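Local coordinates for B-type flagellar hook-associated protein 2 (Pseudomonas aeruginosa, PDB 5FHY) that caps the tip of the growing flagellar filament, promoting flagellin polymerisation there and preventing exported subunits from leaking away, at the interface of chains A and B. Residues are numbered along the deposited sequence; one frame, centred on the assembly and turned at random. Chains: chain A/B, B-type flagellar hook-associated protein 2.

The interface of chains A and B. Residues chain A 26-28, 212-214; chain B 244-246.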
# COMPACT_ATOMS: atom_id res chain seq x y z
N SER A 26 32.99 13.31 23.66
CA SER A 26 33.77 14.53 23.73
C SER A 26 33.02 15.73 23.20
O SER A 26 31.99 15.60 22.55
CB SER A 26 35.08 14.36 22.96
OG SER A 26 34.87 13.61 21.77
N ALA A 27 33.55 16.91 23.50
CA ALA A 27 32.93 18.16 23.12
C ALA A 27 34.00 19.22 22.89
O ALA A 27 35.15 19.04 23.27
CB ALA A 27 31.94 18.61 24.19
N THR A 28 33.60 20.32 22.27
CA THR A 28 34.54 21.39 21.95
C THR A 28 34.00 22.78 22.21
O THR A 28 32.80 23.04 22.15
CB THR A 28 34.98 21.35 20.47
OG1 THR A 28 33.86 21.02 19.64
CG2 THR A 28 36.06 20.32 20.28
N LEU A 212 41.34 10.18 18.64
CA LEU A 212 40.41 11.29 18.80
C LEU A 212 40.74 12.42 17.82
O LEU A 212 41.83 12.98 17.85
CB LEU A 212 40.44 11.82 20.23
CG LEU A 212 39.52 13.03 20.46
CD1 LEU A 212 38.10 12.53 20.68
CD2 LEU A 212 40.00 13.87 21.64
N THR A 213 39.77 12.76 16.98
CA THR A 213 39.99 13.74 15.92
C THR A 213 39.18 15.01 16.14
O THR A 213 37.96 14.97 16.19
CB THR A 213 39.63 13.16 14.54
OG1 THR A 213 40.10 11.81 14.44
CG2 THR A 213 40.28 13.99 13.44
N VAL A 214 39.88 16.14 16.26
CA VAL A 214 39.21 17.43 16.42
C VAL A 214 39.19 18.15 15.08
O VAL A 214 40.23 18.57 14.57
CB VAL A 214 39.90 18.31 17.48
CG1 VAL A 214 39.28 19.69 17.51
CG2 VAL A 214 39.82 17.65 18.86
N VAL B 244 33.66 23.97 15.92
CA VAL B 244 34.68 22.96 16.17
C VAL B 244 33.98 21.66 16.60
O VAL B 244 33.20 21.66 17.55
CB VAL B 244 35.67 23.41 17.26
CG1 VAL B 244 36.80 22.40 17.42
CG2 VAL B 244 36.24 24.78 16.92
N VAL B 245 34.23 20.56 15.89
CA VAL B 245 33.50 19.32 16.13
C VAL B 245 34.42 18.14 16.44
O VAL B 245 35.51 18.02 15.88
CB VAL B 245 32.61 18.96 14.90
CG1 VAL B 245 33.45 18.85 13.64
CG2 VAL B 245 31.83 17.66 15.14
N THR B 246 33.99 17.28 17.36
CA THR B 246 34.79 16.14 17.79
C THR B 246 34.04 14.85 17.54
O THR B 246 32.81 14.84 17.56
CB THR B 246 35.11 16.19 19.28
OG1 THR B 246 35.30 17.54 19.69
CG2 THR B 246 36.35 15.38 19.59
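B:Thr246 carries its methyl CG2 anti to its own backbone N, with OG1 beside that nitrogen (chi1 -35°), and this turns the methyl towards both A:Leu212 and A:Ser26. B:Val244 likewise holds CG1 anti to its backbone N (chi1 -175°), directing that methyl towards A:Thr28 and A:Val214. The construct is a middle part of a FliD-family cap protein, lacking both ends of the full protein, and the C-terminal end of the modelled chain B packs against strands 24-28 and 210-215 of chain A. A:Val214 and B:Thr246 form an antiparallel beta bridge, joining strand 245-248 of chain B to strand 210-215 of chain A.

Most of the contact of B:Thr246 described here runs through its methyl. Its CG2 lies 3.5 Å from CD1 of A:Leu212, whose long side chain extends from the bridged strand to meet it. Beside the leucine, at an angle to it, CB of A:Ser26 lies 3.7 Å from CG2 of B:Thr246; serine is a small residue that allows close approach of strand 24-28. Threonine suits the bridge because its beta-branching favours extended backbone and its methyl supplies an apolar face.

Two residues earlier, B:Val244 meets two side chains obliquely through CG1. This methyl is 3.6 Å from the methyl CG2 of A:Thr28 and 3.7 Å from CG1 of A:Val214, so the short, branched groups pack without long flexible arms. The hydroxyl OG1 of A:Thr28 faces the main-chain carbonyl O of B:Val244; the two are modelled too close together for a hydrogen bond to be assigned with confidence. Between B:Val244 and B:Thr246, B:Val245 directs its side chain away from chain A and adds little beyond its backbone. The pairing is two-fold symmetric, with an equivalent patch where the chains exchange roles; FliD is oligomeric, but this particular pairing may not be the one used in the working cap.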